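PDB 4EXJ: protein URE2 from Lodderomyces elongisporus NRRL YB-4239, which is of unknown function but belongs to the glutathione S-transferase superfamily and may act as a Ure2-like transcription regulator. Local coordinates for residues B[81-89]-B[156-164]; B[105-115]-B[134-145]. All coordinates share one frame; numbering follows the deposited sequence. Where two conformers were deposited one is given.

Contact 1: B[81-89]-B[156-164]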
loop_
_atom_site.group_PDB
_atom_site.type_symbol
_atom_site.label_atom_id
_atom_site.label_comp_id
_atom_site.label_asym_id
_atom_site.label_seq_id
_atom_site.Cartn_x
_atom_site.Cartn_y
_atom_site.Cartn_z
ATOM N N LYS B 81 7.345 -20.825 -11.229
ATOM C CA LYS B 81 6.773 -22.165 -11.087
ATOM C C LYS B 81 7.404 -23.006 -9.974
ATOM O O LYS B 81 6.730 -23.863 -9.397
ATOM C CB LYS B 81 6.871 -22.905 -12.419
ATOM C CG LYS B 81 6.174 -22.184 -13.541
ATOM C CD LYS B 81 4.700 -22.041 -13.220
ATOM C CE LYS B 81 3.928 -21.583 -14.434
ATOM N NZ LYS B 81 2.489 -21.431 -14.102
ATOM N N GLU B 82 8.688 -22.790 -9.671
ATOM C CA GLU B 82 9.333 -23.511 -8.572
ATOM C C GLU B 82 9.155 -22.822 -7.216
ATOM O O GLU B 82 9.678 -23.285 -6.212
ATOM C CB GLU B 82 10.835 -23.690 -8.837
ATOM C CG GLU B 82 11.166 -24.429 -10.132
ATOM C CD GLU B 82 10.886 -25.921 -10.055
ATOM O OE1 GLU B 82 10.463 -26.394 -8.979
ATOM O OE2 GLU B 82 11.091 -26.620 -11.072
ATOM N N HIS B 83 8.429 -21.705 -7.199
ATOM C CA HIS B 83 8.322 -20.882 -5.990
ATOM C C HIS B 83 9.697 -20.582 -5.434
ATOM O O HIS B 83 9.960 -20.762 -4.232
ATOM C CB HIS B 83 7.468 -21.585 -4.932
ATOM C CG HIS B 83 6.055 -21.814 -5.363
ATOM N ND1 HIS B 83 5.009 -21.900 -4.471
ATOM C CD2 HIS B 83 5.510 -21.959 -6.594
ATOM C CE1 HIS B 83 3.881 -22.095 -5.134
ATOM N NE2 HIS B 83 4.158 -22.134 -6.424
ATOM N N LYS B 84 10.599 -20.134 -6.299
ATOM C CA LYS B 84 11.924 -19.748 -5.816
ATOM C C LYS B 84 11.880 -18.465 -4.966
ATOM O O LYS B 84 12.615 -18.329 -3.979
ATOM C CB LYS B 84 12.888 -19.557 -6.992
ATOM C CG LYS B 84 14.287 -19.101 -6.593
ATOM C CD LYS B 84 15.217 -19.108 -7.802
ATOM C CE LYS B 84 16.640 -18.712 -7.409
ATOM N NZ LYS B 84 17.534 -18.663 -8.591
ATOM N N PHE B 85 10.995 -17.550 -5.344
ATOM C CA PHE B 85 11.004 -16.191 -4.787
ATOM C C PHE B 85 9.750 -15.810 -4.029
ATOM O O PHE B 85 9.557 -14.639 -3.696
ATOM C CB PHE B 85 11.252 -15.163 -5.897
ATOM C CG PHE B 85 12.596 -15.314 -6.570
ATOM C CD1 PHE B 85 13.767 -15.088 -5.855
ATOM C CD2 PHE B 85 12.681 -15.681 -7.910
ATOM C CE1 PHE B 85 15.016 -15.218 -6.459
ATOM C CE2 PHE B 85 13.930 -15.834 -8.527
ATOM C CZ PHE B 85 15.101 -15.598 -7.792
ATOM N N PHE B 86 8.886 -16.774 -3.738
ATOM C CA PHE B 86 7.705 -16.436 -2.959
ATOM C C PHE B 86 7.112 -17.665 -2.344
ATOM O O PHE B 86 7.481 -18.790 -2.704
ATOM C CB PHE B 86 6.648 -15.712 -3.815
ATOM C CG PHE B 86 5.761 -16.629 -4.641
ATOM C CD1 PHE B 86 6.289 -17.404 -5.674
ATOM C CD2 PHE B 86 4.397 -16.693 -4.398
ATOM C CE1 PHE B 86 5.462 -18.221 -6.447
ATOM C CE2 PHE B 86 3.568 -17.520 -5.162
ATOM C CZ PHE B 86 4.108 -18.284 -6.183
ATOM N N TYR B 87 6.195 -17.424 -1.416
ATOM C CA TYR B 87 5.450 -18.490 -0.757
ATOM C C TYR B 87 3.974 -18.423 -1.163
ATOM O O TYR B 87 3.368 -17.356 -1.189
ATOM C CB TYR B 87 5.609 -18.354 0.743
ATOM C CG TYR B 87 7.011 -18.580 1.239
ATOM C CD1 TYR B 87 7.499 -19.869 1.434
ATOM C CD2 TYR B 87 7.867 -17.506 1.504
ATOM C CE1 TYR B 87 8.790 -20.088 1.884
ATOM C CE2 TYR B 87 9.161 -17.722 1.965
ATOM C CZ TYR B 87 9.614 -19.014 2.150
ATOM O OH TYR B 87 10.895 -19.233 2.607
ATOM N N SER B 88 3.390 -19.570 -1.495
ATOM C CA SER B 88 1.986 -19.572 -1.884
ATOM C C SER B 88 1.128 -19.893 -0.656
ATOM O O SER B 88 1.623 -20.365 0.363
ATOM C CB SER B 88 1.714 -20.568 -3.027
ATOM O OG SER B 88 1.718 -21.891 -2.530
ATOM N N LEU B 89 -0.151 -19.582 -0.762
ATOM C CA LEU B 89 -1.070 -19.742 0.351
ATOM C C LEU B 89 -1.147 -21.207 0.820
ATOM O O LEU B 89 -1.107 -21.486 2.022
ATOM C CB LEU B 89 -2.432 -19.184 -0.047
ATOM C CG LEU B 89 -3.580 -19.232 0.964
ATOM C CD1 LEU B 89 -3.166 -18.651 2.326
ATOM C CD2 LEU B 89 -4.775 -18.504 0.394
ATOM N N PHE B 156 13.625 -11.053 4.968
ATOM C CA PHE B 156 12.387 -10.576 5.567
ATOM C C PHE B 156 11.396 -11.678 5.887
ATOM O O PHE B 156 10.738 -11.615 6.925
ATOM C CB PHE B 156 11.715 -9.511 4.684
ATOM C CG PHE B 156 12.162 -8.108 5.011
ATOM C CD1 PHE B 156 11.670 -7.444 6.123
ATOM C CD2 PHE B 156 13.126 -7.484 4.230
ATOM C CE1 PHE B 156 12.093 -6.142 6.430
ATOM C CE2 PHE B 156 13.571 -6.201 4.545
ATOM C CZ PHE B 156 13.058 -5.535 5.640
ATOM N N VAL B 157 11.319 -12.671 5.011
ATOM C CA VAL B 157 10.320 -13.729 5.135
ATOM C C VAL B 157 10.966 -15.087 4.911
ATOM O O VAL B 157 11.655 -15.309 3.914
ATOM C CB VAL B 157 9.156 -13.545 4.114
ATOM C CG1 VAL B 157 8.113 -14.649 4.273
ATOM C CG2 VAL B 157 8.493 -12.155 4.287
ATOM N N GLY B 158 10.727 -16.008 5.833
ATOM C CA GLY B 158 11.218 -17.364 5.624
ATOM C C GLY B 158 12.730 -17.404 5.673
ATOM O O GLY B 158 13.345 -16.645 6.411
ATOM N N ASP B 159 13.329 -18.306 4.904
ATOM C CA ASP B 159 14.766 -18.511 5.022
ATOM C C ASP B 159 15.528 -18.207 3.746
ATOM O O ASP B 159 16.616 -18.739 3.527
ATOM C CB ASP B 159 15.062 -19.943 5.511
ATOM C CG ASP B 159 14.565 -21.021 4.555
ATOM O OD1 ASP B 159 13.955 -20.704 3.508
ATOM O OD2 ASP B 159 14.801 -22.212 4.859
ATOM N N LYS B 160 14.985 -17.331 2.906
ATOM C CA LYS B 160 15.622 -17.068 1.635
ATOM C C LYS B 160 15.173 -15.718 1.088
ATOM O O LYS B 160 14.170 -15.145 1.545
ATOM C CB LYS B 160 15.272 -18.149 0.626
ATOM C CG LYS B 160 13.810 -18.155 0.238
ATOM C CD LYS B 160 13.486 -19.327 -0.665
ATOM C CE LYS B 160 11.999 -19.452 -0.902
ATOM N NZ LYS B 160 11.708 -20.708 -1.644
ATOM N N PHE B 161 15.947 -15.234 0.126
ATOM C CA PHE B 161 15.613 -14.038 -0.651
ATOM C C PHE B 161 14.265 -14.220 -1.363
ATOM O O PHE B 161 14.063 -15.192 -2.098
ATOM C CB PHE B 161 16.737 -13.828 -1.673
ATOM C CG PHE B 161 16.576 -12.625 -2.574
ATOM C CD1 PHE B 161 15.834 -12.705 -3.744
ATOM C CD2 PHE B 161 17.263 -11.449 -2.296
ATOM C CE1 PHE B 161 15.742 -11.608 -4.590
ATOM C CE2 PHE B 161 17.171 -10.355 -3.143
ATOM C CZ PHE B 161 16.425 -10.437 -4.281
ATOM N N THR B 162 13.336 -13.276 -1.150
ATOM C CA THR B 162 12.028 -13.338 -1.797
ATOM C C THR B 162 11.579 -12.000 -2.402
ATOM O O THR B 162 12.299 -10.989 -2.373
ATOM C CB THR B 162 10.904 -13.725 -0.802
ATOM O OG1 THR B 162 10.724 -12.687 0.174
ATOM C CG2 THR B 162 11.208 -15.060 -0.114
ATOM N N ILE B 163 10.385 -12.014 -2.971
ATOM C CA ILE B 163 9.801 -10.787 -3.513
ATOM C C ILE B 163 9.710 -9.679 -2.462
ATOM O O ILE B 163 9.698 -8.504 -2.818
ATOM C CB ILE B 163 8.412 -11.014 -4.196
ATOM C CG1 ILE B 163 7.398 -11.625 -3.208
ATOM C CG2 ILE B 163 8.571 -11.836 -5.518
ATOM C CD1 ILE B 163 6.037 -11.885 -3.807
ATOM N N VAL B 164 9.630 -10.021 -1.175
ATOM C CA VAL B 164 9.609 -8.971 -0.152
ATOM C C VAL B 164 10.983 -8.287 -0.082
ATOM O O VAL B 164 11.097 -7.045 -0.005
ATOM C CB VAL B 164 9.215 -9.527 1.214
ATOM C CG1 VAL B 164 9.407 -8.463 2.300
ATOM C CG2 VAL B 164 7.757 -10.009 1.184
HETATM O O HOH W 1 15.240 -17.309 -3.485
HETATM O O HOH W 2 8.842 -20.674 -1.504
HETATM O O HOH W 3 12.107 -21.935 2.297
#
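Y87 reaches across to segment 156-164 with its ring and hydroxyl. Its CG lies anti to the carbonyl carbon (chi1 -66°), which swings the ring toward this segment. CB makes no contact there. CD2 and CE2 pass alongside V157, with CE2 4.0 Å from V157 CG1. CE2 also lies near T162 CG2. CZ comes next to K160 CE and G158 CA. At the tip, Y87 OH accepts a weak hydrogen bond from D159 N at 3.5 Å, and a water links the hydroxyl to D159 OD1. The tip thus fits against the type II' turn V157-K160. Y87 OH lies 3.6 Å from G158 CA, close against the turn.

K160 crosses the end of Y87 at a slant. Beyond CG its chain is extended, and it passes the Y87 hydroxyl to H83, where NZ donates a hydrogen bond to H83 O, 3.1 Å, in the carbonyl plane. NZ also donates to a water that bonds F86 O.

The backbone bond from I163 N to F85 O, 2.8 Å, joins the loop 81-89 to the start of helix 163-179. T162 is the N-cap of that helix: its OG1 accepts from V164 N at 3.2 Å. F85 CE1 lies 3.8 Å from F161 CD1. A water bridges K84 O and F161 O.

The contact fastens the loop between helices 68-79 and 93-120 to the N-terminus of helix 163-179. F85, F161 and I163 also pack on helix 15-23 of the N-terminal domain, so the contact lies at the junction of the two GST domains. Y87 and F86 touch helix 93-120.

Contact 2: B[105-115]-B[134-145]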
loop_
_atom_site.group_PDB
_atom_site.type_symbol
_atom_site.label_atom_id
_atom_site.label_comp_id
_atom_site.label_asym_id
_atom_site.label_seq_id
_atom_site.Cartn_x
_atom_site.Cartn_y
_atom_site.Cartn_z
ATOM N N TYR B 105 3.051 -3.098 3.396
ATOM C CA TYR B 105 3.836 -2.191 4.230
ATOM C C TYR B 105 4.908 -1.452 3.404
ATOM O O TYR B 105 5.087 -0.209 3.529
ATOM C CB TYR B 105 4.497 -2.995 5.373
ATOM C CG TYR B 105 5.293 -2.087 6.285
ATOM C CD1 TYR B 105 6.599 -1.756 5.973
ATOM C CD2 TYR B 105 4.723 -1.539 7.432
ATOM C CE1 TYR B 105 7.331 -0.892 6.778
ATOM C CE2 TYR B 105 5.448 -0.677 8.255
ATOM C CZ TYR B 105 6.753 -0.363 7.913
ATOM O OH TYR B 105 7.482 0.512 8.700
ATOM N N GLN B 106 5.619 -2.189 2.554
ATOM C CA GLN B 106 6.690 -1.561 1.760
ATOM C C GLN B 106 6.137 -0.491 0.851
ATOM O O GLN B 106 6.706 0.592 0.718
ATOM C CB GLN B 106 7.525 -2.593 0.992
ATOM C CG GLN B 106 8.838 -2.074 0.420
ATOM C CD GLN B 106 8.678 -1.251 -0.846
ATOM O OE1 GLN B 106 7.728 -1.454 -1.623
ATOM N NE2 GLN B 106 9.605 -0.327 -1.073
ATOM N N ALA B 107 4.992 -0.783 0.246
ATOM C CA ALA B 107 4.367 0.169 -0.645
ATOM C C ALA B 107 3.880 1.421 0.083
ATOM O O ALA B 107 4.131 2.531 -0.384
ATOM C CB ALA B 107 3.206 -0.507 -1.377
ATOM N N THR B 108 3.200 1.247 1.221
ATOM C CA THR B 108 2.551 2.372 1.918
ATOM C C THR B 108 3.519 3.134 2.795
ATOM O O THR B 108 3.565 4.358 2.777
ATOM C CB THR B 108 1.344 1.895 2.754
ATOM O OG1 THR B 108 1.753 0.909 3.701
ATOM C CG2 THR B 108 0.281 1.239 1.857
ATOM N N GLN B 109 4.289 2.408 3.580
ATOM C CA GLN B 109 5.130 3.064 4.569
ATOM C C GLN B 109 6.535 3.399 4.078
ATOM O O GLN B 109 7.186 4.287 4.650
ATOM C CB GLN B 109 5.234 2.214 5.837
ATOM C CG GLN B 109 3.899 1.847 6.451
ATOM C CD GLN B 109 2.969 3.037 6.592
ATOM O OE1 GLN B 109 3.303 4.037 7.245
ATOM N NE2 GLN B 109 1.784 2.933 5.990
ATOM N N PHE B 110 7.058 2.659 3.104
ATOM C CA PHE B 110 8.358 3.042 2.543
ATOM C C PHE B 110 8.165 3.902 1.313
ATOM O O PHE B 110 8.414 5.098 1.366
ATOM C CB PHE B 110 9.289 1.838 2.270
ATOM C CG PHE B 110 10.729 2.227 2.012
ATOM C CD1 PHE B 110 11.096 2.903 0.844
ATOM C CD2 PHE B 110 11.707 1.915 2.942
ATOM C CE1 PHE B 110 12.436 3.268 0.613
ATOM C CE2 PHE B 110 13.048 2.273 2.725
ATOM C CZ PHE B 110 13.407 2.951 1.559
ATOM N N GLN B 111 7.686 3.314 0.219
ATOM C CA GLN B 111 7.676 4.064 -1.029
ATOM C C GLN B 111 6.749 5.289 -0.941
ATOM O O GLN B 111 7.168 6.424 -1.242
ATOM C CB GLN B 111 7.277 3.158 -2.190
ATOM C CG GLN B 111 7.220 3.907 -3.545
ATOM C CD GLN B 111 8.568 4.436 -4.050
ATOM O OE1 GLN B 111 8.651 5.586 -4.517
ATOM N NE2 GLN B 111 9.609 3.605 -4.000
ATOM N N SER B 112 5.498 5.068 -0.543
ATOM C CA SER B 112 4.497 6.149 -0.602
ATOM C C SER B 112 4.781 7.288 0.380
ATOM O O SER B 112 4.606 8.456 0.028
ATOM C CB SER B 112 3.099 5.590 -0.352
ATOM O OG SER B 112 2.622 4.991 -1.545
ATOM N N GLN B 113 5.128 6.954 1.609
ATOM C CA GLN B 113 5.413 7.923 2.664
ATOM C C GLN B 113 6.726 8.664 2.583
ATOM O O GLN B 113 6.894 9.619 3.256
ATOM C CB GLN B 113 5.335 7.292 4.048
ATOM C CG GLN B 113 3.959 7.033 4.565
ATOM C CD GLN B 113 3.251 8.278 4.963
ATOM O OE1 GLN B 113 3.623 8.916 5.913
ATOM N NE2 GLN B 113 2.253 8.649 4.211
ATOM N N THR B 114 7.675 8.167 1.829
ATOM C CA THR B 114 8.968 8.785 1.799
ATOM C C THR B 114 9.400 9.265 0.411
ATOM O O THR B 114 9.282 10.412 0.118
ATOM C CB THR B 114 10.034 7.875 2.470
ATOM O OG1 THR B 114 10.296 6.730 1.682
ATOM C CG2 THR B 114 9.566 7.444 3.828
ATOM N N LEU B 115 9.830 8.356 -0.442
ATOM C CA LEU B 115 10.288 8.716 -1.761
ATOM C C LEU B 115 9.224 9.395 -2.627
ATOM O O LEU B 115 9.499 10.350 -3.281
ATOM C CB LEU B 115 10.787 7.485 -2.498
ATOM C CG LEU B 115 11.914 6.669 -1.887
ATOM C CD1 LEU B 115 12.263 5.434 -2.678
ATOM C CD2 LEU B 115 13.105 7.518 -1.755
ATOM N N TYR B 134 8.812 15.861 7.459
ATOM C CA TYR B 134 7.795 14.812 7.475
ATOM C C TYR B 134 8.439 13.540 6.947
ATOM O O TYR B 134 8.346 12.476 7.557
ATOM C CB TYR B 134 6.583 15.175 6.626
ATOM C CG TYR B 134 5.514 14.104 6.634
ATOM C CD1 TYR B 134 4.529 14.089 7.617
ATOM C CD2 TYR B 134 5.488 13.108 5.662
ATOM C CE1 TYR B 134 3.554 13.111 7.638
ATOM C CE2 TYR B 134 4.509 12.113 5.674
ATOM C CZ TYR B 134 3.557 12.121 6.666
ATOM O OH TYR B 134 2.594 11.151 6.681
ATOM N N VAL B 135 9.100 13.673 5.803
ATOM C CA VAL B 135 9.781 12.549 5.148
ATOM C C VAL B 135 10.900 11.957 5.989
ATOM O O VAL B 135 11.061 10.742 6.080
ATOM C CB VAL B 135 10.302 12.953 3.784
ATOM C CG1 VAL B 135 11.127 11.836 3.174
ATOM C CG2 VAL B 135 9.116 13.285 2.895
ATOM N N LEU B 136 11.671 12.819 6.624
ATOM C CA LEU B 136 12.737 12.329 7.483
ATOM C C LEU B 136 12.180 11.487 8.653
ATOM O O LEU B 136 12.680 10.394 8.949
ATOM C CB LEU B 136 13.550 13.514 7.992
ATOM C CG LEU B 136 14.906 13.173 8.588
ATOM C CD1 LEU B 136 15.814 12.387 7.609
ATOM C CD2 LEU B 136 15.579 14.483 9.018
ATOM N N SER B 137 11.123 11.971 9.296
ATOM C CA SER B 137 10.497 11.224 10.389
ATOM C C SER B 137 9.900 9.920 9.869
ATOM O O SER B 137 9.909 8.899 10.562
ATOM C CB SER B 137 9.411 12.057 11.070
ATOM O OG SER B 137 9.929 13.289 11.541
ATOM N N SER B 138 9.370 9.960 8.644
ATOM C CA SER B 138 8.825 8.727 8.044
ATOM C C SER B 138 9.923 7.692 7.796
ATOM O O SER B 138 9.708 6.492 7.967
ATOM C CB SER B 138 8.064 9.019 6.747
ATOM O OG SER B 138 6.891 9.753 7.027
ATOM N N PHE B 139 11.107 8.143 7.380
ATOM C CA PHE B 139 12.219 7.220 7.180
ATOM C C PHE B 139 12.658 6.652 8.528
ATOM O O PHE B 139 12.971 5.486 8.647
ATOM C CB PHE B 139 13.430 7.951 6.593
ATOM C CG PHE B 139 13.435 8.031 5.089
ATOM C CD1 PHE B 139 13.308 6.885 4.313
ATOM C CD2 PHE B 139 13.644 9.245 4.452
ATOM C CE1 PHE B 139 13.338 6.939 2.932
ATOM C CE2 PHE B 139 13.660 9.324 3.041
ATOM C CZ PHE B 139 13.508 8.179 2.286
ATOM N N GLU B 140 12.725 7.515 9.526
ATOM C CA GLU B 140 13.104 7.069 10.863
ATOM C C GLU B 140 12.200 5.930 11.345
ATOM O O GLU B 140 12.679 4.924 11.903
ATOM C CB GLU B 140 13.041 8.247 11.826
ATOM C CG GLU B 140 14.155 9.252 11.561
ATOM C CD GLU B 140 15.525 8.694 11.932
ATOM O OE1 GLU B 140 15.583 7.580 12.500
ATOM O OE2 GLU B 140 16.544 9.367 11.661
ATOM N N LYS B 141 10.896 6.092 11.126
ATOM C CA LYS B 141 9.924 5.065 11.512
ATOM C C LYS B 141 10.094 3.783 10.724
ATOM O O LYS B 141 10.025 2.686 11.293
ATOM C CB LYS B 141 8.488 5.551 11.297
ATOM C CG LYS B 141 7.970 6.459 12.403
ATOM C CD LYS B 141 6.593 7.022 12.066
ATOM C CE LYS B 141 6.201 8.134 13.045
ATOM N NZ LYS B 141 5.023 8.926 12.579
ATOM N N VAL B 142 10.241 3.911 9.403
ATOM C CA VAL B 142 10.362 2.723 8.572
ATOM C C VAL B 142 11.635 1.936 8.908
ATOM O O VAL B 142 11.612 0.715 8.954
ATOM C CB VAL B 142 10.198 3.047 7.034
ATOM C CG1 VAL B 142 11.469 3.531 6.405
ATOM C CG2 VAL B 142 9.668 1.830 6.270
ATOM N N PHE B 143 12.744 2.637 9.170
ATOM C CA PHE B 143 13.980 1.945 9.472
ATOM C C PHE B 143 13.933 1.276 10.844
ATOM O O PHE B 143 14.440 0.168 10.982
ATOM C CB PHE B 143 15.205 2.877 9.334
ATOM C CG PHE B 143 15.485 3.272 7.904
ATOM C CD1 PHE B 143 15.441 2.319 6.901
ATOM C CD2 PHE B 143 15.758 4.582 7.567
ATOM C CE1 PHE B 143 15.681 2.664 5.577
ATOM C CE2 PHE B 143 15.984 4.929 6.232
ATOM C CZ PHE B 143 15.953 3.960 5.256
ATOM N N ALA B 144 13.279 1.916 11.811
ATOM C CA ALA B 144 13.112 1.288 13.140
ATOM C C ALA B 144 12.349 -0.026 12.994
ATOM O O ALA B 144 12.696 -1.039 13.602
ATOM C CB ALA B 144 12.412 2.206 14.107
ATOM N N PHE B 145 11.309 -0.001 12.167
ATOM C CA PHE B 145 10.502 -1.181 11.921
ATOM C C PHE B 145 11.321 -2.273 11.242
ATOM O O PHE B 145 11.266 -3.441 11.624
ATOM C CB PHE B 145 9.316 -0.817 11.028
ATOM C CG PHE B 145 8.508 -1.999 10.597
ATOM C CD1 PHE B 145 7.570 -2.545 11.455
ATOM C CD2 PHE B 145 8.691 -2.569 9.353
ATOM C CE1 PHE B 145 6.817 -3.640 11.062
ATOM C CE2 PHE B 145 7.965 -3.667 8.961
ATOM C CZ PHE B 145 7.012 -4.197 9.813
HETATM O O HOH W 4 7.079 5.625 7.192
HETATM O O HOH W 5 4.956 7.721 7.809
#
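Y105 and F145 form an offset stack, centroids 4.0 Å apart and planes at 25°. They point in opposite senses, and F145 CE2 lies over the centre of the tyrosine ring. Q109 CB lies over the opposite face. V142 CG2 sits 3.6 Å from Y105 CE1, and V142 CG1 meets F110 CD2.

F139 turns its edge to the face of F110, planes 74° apart. One face of F139 receives T114 CB in a CH-pi contact, 3.7 Å from the ring centroid. T114 OG1 lies between its backbone N and carbonyl carbon (chi1 70°), and from there donates to F110 O at 2.5 Å, within the wider pi-type turn 106-115.

Y134 OH donates to Q113 OE1 at 2.6 Å, in the amide plane and on a lone pair. A water donates to OE1 and is hydrogen-bonded to S138 OG. Q113 NE2 donates a hydrogen bond to S112 OG of the second subunit. Another water joins Q109 O to S138 O. Q113 O is buried without a partner.

Helices 93-120 and 129-149 form an antiparallel pair of the GST C-terminal domain, segment axes 8.6 Å apart. F139 and F143 touch helix 163-179. At the dimer interface Q113 and Y134 pack on I117 of the second subunit.

Both contacts lie in the C-terminal, mostly helical part of the GST fold, with centres about 23 Å apart. Their nearest atoms are about 5 Å apart and do not touch. Along the chain, contact 2 is nested inside contact 1: 81-89 comes first, then 105-115, 134-145 and 156-164. Helix 93-120 follows the loop 81-89, and helix 129-149 precedes 156-164. Contact 2 pairs these two helices. Contact 1 closes the surrounding loop at the start of helix 163-179, beside helix 15-23 of the N-terminal domain. Contact 2 borders the second subunit over more residues; contact 1 reaches it only through L89. The pair thus spans from the domain junction to the dimer interface.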